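PDB 1YDG: trp repressor binding protein WrbA from Deinococcus radiodurans, which reduces quinones to quinols at the expense of NADH or NADPH, as a homotetrameric, FMN-binding flavoprotein of the WrbA family. Local coordinates for residues A79-F84 / E195-L200; G153-V158 / I186-R191. All blocks are in the same frame, centred on the assembly; numbering follows the deposited sequence.

Contact 1: A79-F84 / E195-L200; sequences AEAIVF and ELTAKL
Thr197 meets Ala81 and Glu80 through both branches of its side chain, and its first torsion (chi1 -51°) deals them out: OG1 is set anti to the carbonyl carbon, CG2 anti to the backbone N. Glu80 CG, anti to its own carbonyl carbon (chi1 -73°), leads the extended acid chain to the backbone N of Lys8. Glu80 CB and the main-chain carbonyl O face Thr197. The methyl of Thr197 settles against this part of Glu80, with CG2 3.7 Å from Glu80 O. CG2 also lies 4.0 Å from Glu80 CB. The other branch reaches the methyl of Ala81, where Thr197 OG1 and Ala81 CB are 3.5 Å apart. The small Ala81 side chain is consistent with the close backbones: Ala81 CA and Thr197 CA are 6.5 Å apart.

In this flavodoxin-like fold, strand 81-89 lies between the parallel strands 8-13 and 117-124, and helix 180-204 packs against it. The contact sits where that strand begins, whereas Thr88, Arg89 and Phe90, which bind FMN, lie at and just past its far end. One turn earlier in the helix, Gln193 holds the strand directly, its NE2 bonded to Ile82 O. Farther along, Leu200 packs on Leu200 of a second subunit.

No hydrogen bond passes between 79-84 and 195-200; the join is van der Waals contact over a small buried area, 102 Å² summed over both sides. Thr197 OG1 and Glu80 OE1 find their partners elsewhere: OG1 bonds to Gln193 O in its own helix and to Thr117 OG1 on the adjoining strand, while OE1 takes the N-H of Lys8. The hydroxyl can therefore lie beside an alanine methyl without burying an unmet polar group, and the touch between the two segments appears to rest on fit.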
loop_
_atom_site.group_PDB
_atom_site.type_symbol
_atom_site.label_atom_id
_atom_site.label_comp_id
_atom_site.label_asym_id
_atom_site.label_seq_id
_atom_site.Cartn_x
_atom_site.Cartn_y
_atom_site.Cartn_z
ATOM N N ALA B 79 -0.142 -0.030 27.625
ATOM C CA ALA B 79 -0.024 -1.302 26.925
ATOM C C ALA B 79 1.423 -1.649 26.581
ATOM O O ALA B 79 2.259 -0.793 26.336
ATOM C CB ALA B 79 -0.877 -1.302 25.651
ATOM N N GLU B 80 1.703 -2.934 26.581
ATOM C CA GLU B 80 2.938 -3.432 26.020
ATOM C C GLU B 80 2.644 -4.056 24.663
ATOM O O GLU B 80 3.526 -4.151 23.817
ATOM C CB GLU B 80 3.550 -4.423 26.982
ATOM C CG GLU B 80 4.135 -3.748 28.194
ATOM C CD GLU B 80 4.175 -4.619 29.424
ATOM O OE1 GLU B 80 3.362 -5.542 29.554
ATOM O OE2 GLU B 80 5.041 -4.374 30.280
ATOM N N ALA B 81 1.389 -4.464 24.472
ATOM C CA ALA B 81 0.933 -5.049 23.231
ATOM C C ALA B 81 -0.362 -4.383 22.815
ATOM O O ALA B 81 -1.280 -4.278 23.604
ATOM C CB ALA B 81 0.742 -6.550 23.415
ATOM N N ILE B 82 -0.431 -3.928 21.568
ATOM C CA ILE B 82 -1.598 -3.237 21.046
ATOM C C ILE B 82 -2.246 -3.949 19.873
ATOM O O ILE B 82 -1.563 -4.364 18.932
ATOM C CB ILE B 82 -1.206 -1.821 20.557
ATOM C CG1 ILE B 82 -0.744 -0.970 21.741
ATOM C CG2 ILE B 82 -2.381 -1.174 19.796
ATOM C CD1 ILE B 82 0.201 0.201 21.382
ATOM N N VAL B 83 -3.571 -4.062 19.909
ATOM C CA VAL B 83 -4.327 -4.469 18.729
ATOM C C VAL B 83 -5.305 -3.370 18.380
ATOM O O VAL B 83 -6.024 -2.898 19.262
ATOM C CB VAL B 83 -5.118 -5.800 18.942
ATOM C CG1 VAL B 83 -5.998 -6.134 17.744
ATOM C CG2 VAL B 83 -4.191 -6.968 19.263
ATOM N N PHE B 84 -5.327 -3.002 17.084
ATOM C CA PHE B 84 -6.311 -2.081 16.480
ATOM C C PHE B 84 -7.243 -2.837 15.530
ATOM O O PHE B 84 -6.784 -3.627 14.687
ATOM C CB PHE B 84 -5.594 -1.005 15.637
ATOM C CG PHE B 84 -5.114 0.183 16.414
ATOM C CD1 PHE B 84 -5.005 0.152 17.804
ATOM C CD2 PHE B 84 -4.719 1.321 15.749
ATOM C CE1 PHE B 84 -4.534 1.262 18.513
ATOM C CE2 PHE B 84 -4.249 2.433 16.455
ATOM C CZ PHE B 84 -4.156 2.395 17.822
ATOM N N GLU B 195 2.441 -14.016 23.377
ATOM C CA GLU B 195 3.667 -14.834 23.503
ATOM C C GLU B 195 4.940 -14.115 23.014
ATOM O O GLU B 195 5.965 -14.103 23.710
ATOM C CB GLU B 195 3.492 -16.171 22.770
ATOM C CG GLU B 195 2.505 -17.111 23.469
ATOM C CD GLU B 195 2.097 -18.326 22.630
ATOM O OE1 GLU B 195 2.657 -18.530 21.519
ATOM O OE2 GLU B 195 1.210 -19.086 23.096
ATOM N N LEU B 196 4.879 -13.502 21.839
ATOM C CA LEU B 196 6.007 -12.675 21.368
ATOM C C LEU B 196 6.335 -11.520 22.328
ATOM O O LEU B 196 7.502 -11.284 22.658
ATOM C CB LEU B 196 5.749 -12.138 19.958
ATOM C CG LEU B 196 5.843 -13.176 18.824
ATOM C CD1 LEU B 196 5.250 -12.631 17.539
ATOM C CD2 LEU B 196 7.274 -13.638 18.586
ATOM N N THR B 197 5.302 -10.818 22.786
ATOM C CA THR B 197 5.482 -9.670 23.665
ATOM C C THR B 197 6.133 -10.080 25.003
ATOM O O THR B 197 7.060 -9.425 25.471
ATOM C CB THR B 197 4.151 -8.964 23.965
ATOM O OG1 THR B 197 3.444 -8.690 22.747
ATOM C CG2 THR B 197 4.402 -7.666 24.711
ATOM N N ALA B 198 5.631 -11.152 25.596
ATOM C CA ALA B 198 6.194 -11.707 26.819
ATOM C C ALA B 198 7.684 -12.064 26.640
ATOM O O ALA B 198 8.499 -11.789 27.519
ATOM C CB ALA B 198 5.408 -12.925 27.235
ATOM N N LYS B 199 8.046 -12.640 25.499
ATOM C CA LYS B 199 9.461 -12.958 25.234
ATOM C C LYS B 199 10.335 -11.701 25.162
ATOM O O LYS B 199 11.397 -11.639 25.799
ATOM C CB LYS B 199 9.608 -13.777 23.958
ATOM C CG LYS B 199 9.194 -15.236 24.103
ATOM C CD LYS B 199 9.293 -15.958 22.751
ATOM C CE LYS B 199 8.924 -17.460 22.830
ATOM N NZ LYS B 199 7.620 -17.669 23.545
ATOM N N LEU B 200 9.868 -10.692 24.424
ATOM C CA LEU B 200 10.581 -9.417 24.313
ATOM C C LEU B 200 10.774 -8.726 25.657
ATOM O O LEU B 200 11.842 -8.184 25.932
ATOM C CB LEU B 200 9.856 -8.468 23.359
ATOM C CG LEU B 200 10.097 -8.792 21.884
ATOM C CD1 LEU B 200 8.875 -8.421 21.035
ATOM C CD2 LEU B 200 11.365 -8.098 21.371
#

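Contact 2: G153-V158 / I186-R191; sequences GYTDEV and IRHQVR
His188 of helix 180-204 is gripped by Thr155 at its ring edge and by Asp156 over one face, just where Asp156 forms the N-cap of the weakly bonded helix that follows. With CG anti to the backbone N (chi1 169°), the imidazole reaches out from its helix, and NE2 donates to Thr155 OG1 at 2.6 Å. The hydroxyl lies 3° out of the ring plane and bonds also to Pro152 O. At the other ring nitrogen, His188 ND1 accepts a weak bond from Arg191 NH2, 3.3 Å away. Asp156 divides its carboxylate: OD1 caps Val158 N at 3.3 Å, met on the anti side, and takes a weak bond from Glu157 N, while OD2 makes a long salt bridge to Arg191 NH2 of 3.8 Å. A leucine in place of His188 would probably leave the Thr155 hydroxyl without its donor and Asp156 without the flat ring beneath it. Nearby, the ring of Tyr154 meets Trp108 of a second subunit edge-to-face. The CH-pi contact is almost perfectly centred, with Asp156 CB 3.5 Å from the centroid of the His188 ring and 2° off its normal.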
loop_
_atom_site.group_PDB
_atom_site.type_symbol
_atom_site.label_atom_id
_atom_site.label_comp_id
_atom_site.label_asym_id
_atom_site.label_seq_id
_atom_site.Cartn_x
_atom_site.Cartn_y
_atom_site.Cartn_z
ATOM N N GLY B 153 0.627 -13.858 9.874
ATOM C CA GLY B 153 1.058 -14.687 8.751
ATOM C C GLY B 153 0.193 -15.944 8.688
ATOM O O GLY B 153 -1.013 -15.896 8.966
ATOM N N TYR B 154 0.810 -17.069 8.345
ATOM C CA TYR B 154 0.110 -18.348 8.287
ATOM C C TYR B 154 0.599 -19.286 9.384
ATOM O O TYR B 154 0.672 -20.502 9.193
ATOM C CB TYR B 154 0.315 -18.990 6.916
ATOM C CG TYR B 154 -0.315 -18.219 5.785
ATOM C CD1 TYR B 154 0.396 -17.239 5.114
ATOM C CD2 TYR B 154 -1.622 -18.481 5.378
ATOM C CE1 TYR B 154 -0.170 -16.524 4.082
ATOM C CE2 TYR B 154 -2.193 -17.783 4.337
ATOM C CZ TYR B 154 -1.459 -16.800 3.694
ATOM O OH TYR B 154 -2.009 -16.097 2.662
ATOM N N THR B 155 0.904 -18.729 10.547
ATOM C CA THR B 155 1.522 -19.509 11.609
ATOM C C THR B 155 0.581 -20.536 12.271
ATOM O O THR B 155 1.037 -21.349 13.083
ATOM C CB THR B 155 2.204 -18.597 12.653
ATOM O OG1 THR B 155 1.283 -17.611 13.125
ATOM C CG2 THR B 155 3.420 -17.911 12.030
ATOM N N ASP B 156 -0.711 -20.519 11.919
ATOM C CA ASP B 156 -1.637 -21.634 12.252
ATOM C C ASP B 156 -2.353 -22.116 10.980
ATOM O O ASP B 156 -2.345 -21.420 9.965
ATOM C CB ASP B 156 -2.662 -21.189 13.307
ATOM C CG ASP B 156 -3.154 -22.341 14.187
ATOM O OD1 ASP B 156 -3.911 -23.204 13.690
ATOM O OD2 ASP B 156 -2.797 -22.378 15.387
ATOM N N GLU B 157 -2.968 -23.301 11.019
ATOM C CA GLU B 157 -3.757 -23.783 9.863
ATOM C C GLU B 157 -5.207 -23.326 9.945
ATOM O O GLU B 157 -6.041 -23.755 9.147
ATOM C CB GLU B 157 -3.726 -25.314 9.712
ATOM C CG GLU B 157 -3.821 -25.776 8.238
ATOM C CD GLU B 157 -4.427 -27.170 8.057
ATOM O OE1 GLU B 157 -4.238 -28.038 8.951
ATOM O OE2 GLU B 157 -5.087 -27.395 7.006
ATOM N N VAL B 158 -5.508 -22.467 10.915
ATOM C CA VAL B 158 -6.833 -21.866 11.034
ATOM C C VAL B 158 -6.884 -20.471 10.386
ATOM O O VAL B 158 -7.943 -19.833 10.355
ATOM C CB VAL B 158 -7.293 -21.843 12.512
ATOM C CG1 VAL B 158 -6.941 -20.498 13.214
ATOM C CG2 VAL B 158 -8.778 -22.176 12.588
ATOM N N ILE B 186 -8.654 -14.953 14.986
ATOM C CA ILE B 186 -8.462 -13.897 15.973
ATOM C C ILE B 186 -7.711 -14.434 17.189
ATOM O O ILE B 186 -6.727 -13.841 17.610
ATOM C CB ILE B 186 -9.831 -13.292 16.391
ATOM C CG1 ILE B 186 -10.434 -12.507 15.228
ATOM C CG2 ILE B 186 -9.699 -12.407 17.622
ATOM C CD1 ILE B 186 -11.936 -12.381 15.296
ATOM N N ARG B 187 -8.171 -15.567 17.730
ATOM C CA ARG B 187 -7.551 -16.164 18.925
ATOM C C ARG B 187 -6.054 -16.403 18.759
ATOM O O ARG B 187 -5.252 -16.112 19.657
ATOM C CB ARG B 187 -8.229 -17.496 19.293
ATOM C CG ARG B 187 -9.673 -17.384 19.792
ATOM C CD ARG B 187 -10.162 -18.663 20.544
ATOM N NE ARG B 187 -10.299 -19.866 19.698
ATOM C CZ ARG B 187 -11.384 -20.206 18.989
ATOM N NH1 ARG B 187 -12.468 -19.437 18.965
ATOM N NH2 ARG B 187 -11.386 -21.327 18.279
ATOM N N HIS B 188 -5.679 -16.964 17.620
ATOM C CA HIS B 188 -4.287 -17.289 17.343
ATOM C C HIS B 188 -3.441 -16.031 17.208
ATOM O O HIS B 188 -2.342 -15.937 17.787
ATOM C CB HIS B 188 -4.170 -18.146 16.076
ATOM C CG HIS B 188 -2.761 -18.299 15.585
ATOM N ND1 HIS B 188 -1.832 -19.093 16.229
ATOM C CD2 HIS B 188 -2.108 -17.720 14.547
ATOM C CE1 HIS B 188 -0.672 -19.010 15.596
ATOM N NE2 HIS B 188 -0.815 -18.189 14.568
ATOM N N GLN B 189 -3.958 -15.076 16.445
ATOM C CA GLN B 189 -3.299 -13.770 16.266
ATOM C C GLN B 189 -2.927 -13.128 17.597
ATOM O O GLN B 189 -1.798 -12.677 17.770
ATOM C CB GLN B 189 -4.175 -12.819 15.473
ATOM C CG GLN B 189 -3.519 -11.460 15.196
ATOM C CD GLN B 189 -4.362 -10.562 14.341
ATOM O OE1 GLN B 189 -5.114 -11.030 13.484
ATOM N NE2 GLN B 189 -4.238 -9.239 14.554
ATOM N N VAL B 190 -3.879 -13.113 18.522
ATOM C CA VAL B 190 -3.707 -12.476 19.823
ATOM C C VAL B 190 -2.814 -13.326 20.723
ATOM O O VAL B 190 -1.908 -12.804 21.352
ATOM C CB VAL B 190 -5.069 -12.212 20.505
ATOM C CG1 VAL B 190 -4.884 -11.614 21.921
ATOM C CG2 VAL B 190 -5.935 -11.266 19.649
ATOM N N ARG B 191 -3.059 -14.639 20.766
ATOM C CA ARG B 191 -2.261 -15.541 21.588
ATOM C C ARG B 191 -0.784 -15.431 21.171
ATOM O O ARG B 191 0.118 -15.316 21.992
ATOM C CB ARG B 191 -2.807 -16.978 21.462
ATOM C CG ARG B 191 -1.955 -18.088 22.063
ATOM C CD ARG B 191 -2.658 -19.457 21.961
ATOM N NE ARG B 191 -2.717 -19.918 20.565
ATOM C CZ ARG B 191 -3.828 -20.124 19.837
ATOM N NH1 ARG B 191 -5.052 -19.951 20.344
ATOM N NH2 ARG B 191 -3.707 -20.531 18.571
#

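Both contacts use helix 180-204, and contact 2 is nested within the loop that contact 1 closes. Contact 1 is the buried one: a later part of the helix lies on the start of a sheet strand, through small groups and methyls, with the threonine hydroxyl and one glutamate oxygen bonded outside it. Contact 2, about 15 Å away between centres, is only partly buried and joins an earlier part of the helix to the turn entering helix 157-162. A hydrogen bond and a long ion pair pass between its segments, with a CH-pi contact beside them. Both border a second subunit, contact 1 through helix leucines and contact 2 through its turn.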